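Local coordinates for chromosome-partitioning ATPase Soj (Thermus thermophilus, PDB 1WCV), which hydrolyses ATP, binds double-stranded DNA cooperatively as ATP-dependent nucleoprotein filaments and probably takes part in chromosome partitioning, at residues G153-A156 / T157-E160; Q187-E190 / A191-A195. All blocks are in the same frame, centred on the assembly; numbering follows the deposited sequence.

Contact 1: residues G153-A156 / T157-E160; sequences GLLA and TLEE
Leu155 and Leu158, three residues apart on helix 146-164, lean over one another at a slant, and their methyl groups meet where CD2 of Leu155 lies 3.8 Å from CD1 of Leu158. Leu158 has CG anti to its own carbonyl carbon (chi1 -64°), which swings the side chain back along the helix toward the preceding turn and sets CG 3.3 Å from Leu154 O. The isobutyl group therefore rests against the carbonyl that its own amide nitrogen uses, since Leu158 N donates to Leu154 O at 2.9 Å. From there it reaches Val137, Leu171, Leu169 and Leu131, while Leu155 shares Leu171 with it. With an alanine at Leu158, CD2 of Leu155 would probably lose its methyl neighbour and a gap would be likely to open toward strands 136-142 and 170-177.

Thr157, whose side chain touches Leu123 and Leu131, makes a weak bond through OG1, 3.4 Å long, to Gly153 O, the carbonyl that also accepts Thr157 N at 3.0 Å; one oxygen thus takes two bonds from the same residue. Glu160 has CG beside its backbone N (chi1 -54°), which brings CG within 3.1 Å of Ala156 O, whereas the carboxylate of Glu159 leads away to a salt bridge with Arg162. With Leu154 resting on Val139, this amphipathic stretch is part of the crossover helix of a beta-alpha-beta unit, which links strands 136-142 and 170-177 and packs across both in the P-loop NTPase fold of the ParA family.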
ATOM      1  N   GLY A 153      17.893  -1.909  15.418  1.00 13.91           N
ATOM      2  CA  GLY A 153      18.951  -1.058  15.931  1.00 14.85           C
ATOM      3  C   GLY A 153      18.583   0.407  15.798  1.00 15.65           C
ATOM      4  O   GLY A 153      18.701   1.181  16.753  1.00 16.28           O
ATOM      5  N   LEU A 154      18.130   0.800  14.614  1.00 12.12           N
ATOM      6  CA  LEU A 154      17.763   2.192  14.407  1.00 15.20           C
ATOM      7  C   LEU A 154      16.621   2.637  15.323  1.00 15.48           C
ATOM      8  O   LEU A 154      16.628   3.764  15.832  1.00 16.01           O
ATOM      9  CB  LEU A 154      17.396   2.433  12.944  1.00 19.66           C
ATOM     10  CG  LEU A 154      17.147   3.902  12.578  1.00 25.24           C
ATOM     11  CD1 LEU A 154      18.260   4.778  13.143  1.00 31.05           C
ATOM     12  CD2 LEU A 154      17.071   4.046  11.074  1.00 29.21           C
ATOM     13  N   LEU A 155      15.640   1.766  15.546  1.00 15.02           N
ATOM     14  CA  LEU A 155      14.533   2.140  16.423  1.00 14.98           C
ATOM     15  C   LEU A 155      15.010   2.342  17.857  1.00 14.87           C
ATOM     16  O   LEU A 155      14.499   3.202  18.578  1.00 15.98           O
ATOM     17  CB  LEU A 155      13.414   1.094  16.371  1.00 14.20           C
ATOM     18  CG  LEU A 155      12.773   0.934  14.986  1.00 16.55           C
ATOM     19  CD1 LEU A 155      11.482   0.129  15.097  1.00 17.76           C
ATOM     20  CD2 LEU A 155      12.481   2.316  14.396  1.00 18.77           C
ATOM     21  N   ALA A 156      15.988   1.554  18.285  1.00 14.79           N
ATOM     22  CA  ALA A 156      16.508   1.715  19.637  1.00 14.92           C
ATOM     23  C   ALA A 156      17.223   3.065  19.712  1.00 16.09           C
ATOM     24  O   ALA A 156      17.156   3.765  20.722  1.00 16.24           O
ATOM     25  CB  ALA A 156      17.476   0.583  19.978  1.00 13.88           C
ATOM     26  N   THR A 157      17.913   3.423  18.639  1.00 15.79           N
ATOM     27  CA  THR A 157      18.618   4.696  18.582  1.00 15.27           C
ATOM     28  C   THR A 157      17.597   5.837  18.669  1.00 19.39           C
ATOM     29  O   THR A 157      17.800   6.808  19.395  1.00 15.50           O
ATOM     30  CB  THR A 157      19.434   4.824  17.272  1.00 16.75           C
ATOM     31  OG1 THR A 157      20.587   3.973  17.346  1.00 16.42           O
ATOM     32  CG2 THR A 157      19.901   6.262  17.053  1.00 15.28           C
ATOM     33  N   LEU A 158      16.498   5.716  17.929  1.00 16.03           N
ATOM     34  CA  LEU A 158      15.465   6.753  17.942  1.00 16.40           C
ATOM     35  C   LEU A 158      14.928   6.938  19.354  1.00 19.18           C
ATOM     36  O   LEU A 158      14.670   8.058  19.791  1.00 18.29           O
ATOM     37  CB  LEU A 158      14.305   6.377  17.019  1.00 16.57           C
ATOM     38  CG  LEU A 158      14.561   6.253  15.518  1.00 19.29           C
ATOM     39  CD1 LEU A 158      13.235   5.975  14.824  1.00 20.42           C
ATOM     40  CD2 LEU A 158      15.185   7.542  14.963  1.00 18.59           C
ATOM     41  N   GLU A 159      14.746   5.827  20.059  1.00 17.11           N
ATOM     42  CA  GLU A 159      14.239   5.875  21.423  1.00 19.37           C
ATOM     43  C   GLU A 159      15.189   6.651  22.320  1.00 17.98           C
ATOM     44  O   GLU A 159      14.766   7.484  23.125  1.00 16.86           O
ATOM     45  CB  GLU A 159      14.069   4.453  21.970  1.00 26.38           C
ATOM     46  CG  GLU A 159      13.920   4.379  23.492  1.00 37.21           C
ATOM     47  CD  GLU A 159      12.663   5.061  24.007  1.00 45.44           C
ATOM     48  OE1 GLU A 159      12.495   5.138  25.245  1.00 48.33           O
ATOM     49  OE2 GLU A 159      11.842   5.515  23.177  1.00 49.43           O
ATOM     50  N   GLU A 160      16.478   6.374  22.180  1.00 18.34           N
ATOM     51  CA  GLU A 160      17.478   7.041  22.997  1.00 18.75           C
ATOM     52  C   GLU A 160      17.610   8.516  22.640  1.00 18.72           C
ATOM     53  O   GLU A 160      17.803   9.356  23.523  1.00 17.40           O
ATOM     54  CB  GLU A 160      18.816   6.306  22.855  1.00 21.83           C
ATOM     55  CG  GLU A 160      18.657   4.820  23.173  1.00 30.61           C
ATOM     56  CD  GLU A 160      19.929   4.012  23.016  1.00 34.79           C
ATOM     57  OE1 GLU A 160      20.618   4.162  21.985  1.00 39.21           O
ATOM     58  OE2 GLU A 160      20.228   3.208  23.922  1.00 35.55           O
TER

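Contact 2: residues Q187-E190 / A191-A195; sequences QQVE and AQLRA
Glu190 stands with CG anti to its backbone N (chi1 -177°) and extends fully beyond it, while Arg194 starts with CG beside its backbone N (chi1 -67°) and then runs straight to NE. The arginine chain runs back along the helix by nearly a turn, so that the two side chains lie side by side, pointing the same way, in an i to i+4 salt bridge on helix 185-197. A single carboxylate oxygen, OE2 of Glu190, receives both donors: Arg194 NE at 3.0 Å and Arg194 NH2 at 2.9 Å. The guanidinium is thus engaged through its NE side, with the oxygen lying in its plane, although the carboxylate itself is turned 70° from that plane.

The pair is buried where the second subunit of this assembly packs, and each partner is held further. OE1 of Glu190 forms a salt bridge with Arg237 of the second subunit, placing the carboxylate between two arginines, which probably favours its ionised form. Arg194 NH2 also donates to Phe202 O, a second bond that limits rotation of the guanidinium.

On another side of the helix, Val189 and Leu193 point the same way, CG1 of Val189 standing 4.2 Å from CD1 of Leu193, and Leu193 continues onto Leu148 of helix 146-164. Arg194 N also bonds Glu190 O at 2.9 Å, so the same two residues are joined through backbone and side chain alike. At OE2 the two donors arrive differently: NE takes the anti lone pair, away from OE1, whereas NH2 approaches from above the carboxylate plane.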
ATOM      1  N   GLN A 187       8.849 -11.410  -0.931  1.00 18.07           N
ATOM      2  CA  GLN A 187       7.575 -11.562  -0.230  1.00 19.14           C
ATOM      3  C   GLN A 187       7.784 -12.013   1.210  1.00 17.67           C
ATOM      4  O   GLN A 187       7.159 -11.490   2.127  1.00 19.36           O
ATOM      5  CB  GLN A 187       6.687 -12.602  -0.935  1.00 19.52           C
ATOM      6  CG  GLN A 187       5.806 -12.051  -2.035  1.00 23.32           C
ATOM      7  CD  GLN A 187       5.027 -13.134  -2.764  1.00 24.42           C
ATOM      8  OE1 GLN A 187       4.705 -14.180  -2.195  1.00 26.17           O
ATOM      9  NE2 GLN A 187       4.706 -12.876  -4.027  1.00 21.35           N
ATOM     10  N   GLN A 188       8.657 -12.997   1.398  1.00 18.25           N
ATOM     11  CA  GLN A 188       8.920 -13.544   2.722  1.00 20.23           C
ATOM     12  C   GLN A 188       9.551 -12.528   3.673  1.00 17.80           C
ATOM     13  O   GLN A 188       9.178 -12.441   4.842  1.00 17.27           O
ATOM     14  CB  GLN A 188       9.811 -14.787   2.602  1.00 23.93           C
ATOM     15  CG  GLN A 188      10.048 -15.481   3.929  1.00 32.87           C
ATOM     16  CD  GLN A 188       8.751 -15.772   4.660  1.00 35.94           C
ATOM     17  OE1 GLN A 188       8.699 -15.728   5.889  1.00 41.83           O
ATOM     18  NE2 GLN A 188       7.697 -16.077   3.906  1.00 38.49           N
ATOM     19  N   VAL A 189      10.500 -11.746   3.177  1.00 17.72           N
ATOM     20  CA  VAL A 189      11.128 -10.753   4.034  1.00 18.82           C
ATOM     21  C   VAL A 189      10.131  -9.665   4.430  1.00 16.49           C
ATOM     22  O   VAL A 189      10.105  -9.232   5.580  1.00 15.51           O
ATOM     23  CB  VAL A 189      12.340 -10.103   3.348  1.00 21.22           C
ATOM     24  CG1 VAL A 189      12.951  -9.047   4.271  1.00 24.26           C
ATOM     25  CG2 VAL A 189      13.369 -11.168   3.010  1.00 24.42           C
ATOM     26  N   GLU A 190       9.314  -9.215   3.482  1.00 16.78           N
ATOM     27  CA  GLU A 190       8.328  -8.179   3.792  1.00 16.36           C
ATOM     28  C   GLU A 190       7.370  -8.685   4.860  1.00 15.35           C
ATOM     29  O   GLU A 190       7.072  -7.986   5.834  1.00 16.36           O
ATOM     30  CB  GLU A 190       7.518  -7.792   2.550  1.00 15.66           C
ATOM     31  CG  GLU A 190       6.531  -6.655   2.817  1.00 17.45           C
ATOM     32  CD  GLU A 190       5.678  -6.317   1.610  1.00 16.48           C
ATOM     33  OE1 GLU A 190       6.167  -6.488   0.474  1.00 20.78           O
ATOM     34  OE2 GLU A 190       4.530  -5.865   1.796  1.00 14.58           O
ATOM     35  N   ALA A 191       6.887  -9.909   4.661  1.00 14.77           N
ATOM     36  CA  ALA A 191       5.955 -10.523   5.599  1.00 15.15           C
ATOM     37  C   ALA A 191       6.545 -10.545   6.999  1.00 17.83           C
ATOM     38  O   ALA A 191       5.851 -10.261   7.980  1.00 17.73           O
ATOM     39  CB  ALA A 191       5.609 -11.945   5.144  1.00 16.73           C
ATOM     40  N   GLN A 192       7.831 -10.871   7.095  1.00 18.51           N
ATOM     41  CA  GLN A 192       8.486 -10.915   8.395  1.00 20.75           C
ATOM     42  C   GLN A 192       8.660  -9.506   8.971  1.00 18.61           C
ATOM     43  O   GLN A 192       8.545  -9.302  10.176  1.00 16.31           O
ATOM     44  CB  GLN A 192       9.829 -11.648   8.288  1.00 23.51           C
ATOM     45  CG  GLN A 192      10.536 -11.843   9.611  1.00 25.78           C
ATOM     46  CD  GLN A 192       9.620 -12.415  10.681  1.00 31.75           C
ATOM     47  OE1 GLN A 192       8.789 -13.282  10.406  1.00 29.98           O
ATOM     48  NE2 GLN A 192       9.777 -11.939  11.914  1.00 33.13           N
ATOM     49  N   LEU A 193       8.927  -8.521   8.121  1.00 15.96           N
ATOM     50  CA  LEU A 193       9.054  -7.155   8.623  1.00 15.94           C
ATOM     51  C   LEU A 193       7.714  -6.693   9.202  1.00 13.95           C
ATOM     52  O   LEU A 193       7.672  -6.048  10.243  1.00 14.43           O
ATOM     53  CB  LEU A 193       9.505  -6.202   7.511  1.00 16.22           C
ATOM     54  CG  LEU A 193      11.002  -6.304   7.190  1.00 18.08           C
ATOM     55  CD1 LEU A 193      11.326  -5.561   5.905  1.00 16.98           C
ATOM     56  CD2 LEU A 193      11.798  -5.739   8.358  1.00 21.18           C
ATOM     57  N   ARG A 194       6.620  -7.034   8.527  1.00 15.37           N
ATOM     58  CA  ARG A 194       5.298  -6.649   9.005  1.00 14.91           C
ATOM     59  C   ARG A 194       4.907  -7.435  10.249  1.00 16.11           C
ATOM     60  O   ARG A 194       4.270  -6.901  11.145  1.00 15.87           O
ATOM     61  CB  ARG A 194       4.247  -6.842   7.908  1.00 17.19           C
ATOM     62  CG  ARG A 194       4.430  -5.889   6.742  1.00 16.01           C
ATOM     63  CD  ARG A 194       3.281  -5.972   5.767  1.00 13.54           C
ATOM     64  NE  ARG A 194       3.605  -5.266   4.534  1.00 14.69           N
ATOM     65  CZ  ARG A 194       3.642  -3.943   4.405  1.00 15.62           C
ATOM     66  NH1 ARG A 194       3.356  -3.153   5.430  1.00 11.91           N
ATOM     67  NH2 ARG A 194       4.016  -3.415   3.253  1.00  9.93           N
ATOM     68  N   ALA A 195       5.303  -8.701  10.306  1.00 17.28           N
ATOM     69  CA  ALA A 195       5.002  -9.517  11.472  1.00 19.15           C
ATOM     70  C   ALA A 195       5.729  -8.968  12.695  1.00 17.92           C
ATOM     71  O   ALA A 195       5.177  -8.930  13.789  1.00 21.73           O
ATOM     72  CB  ALA A 195       5.420 -10.968  11.225  1.00 18.80           C
TER

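Contact 1 comes first along the chain, on helix 146-164, and contact 2 follows on helix 185-197, with strand 170-177 between them. Their centres are 20 Å apart and their nearest atoms about 9 Å, so they do not touch, but Leu148, earlier on the helix of contact 1, joins the two helices. Helix 146-164 belongs to the beta-alpha-beta framework of the P-loop NTPase fold, whereas helix 185-197 comes after strand 170-177, an outermost strand of the sheet. Contact 1 meets no other chain of the assembly, while contact 2 faces the second subunit. One thus belongs to the sheet's packing, the other to the contact between the two chains of this assembly.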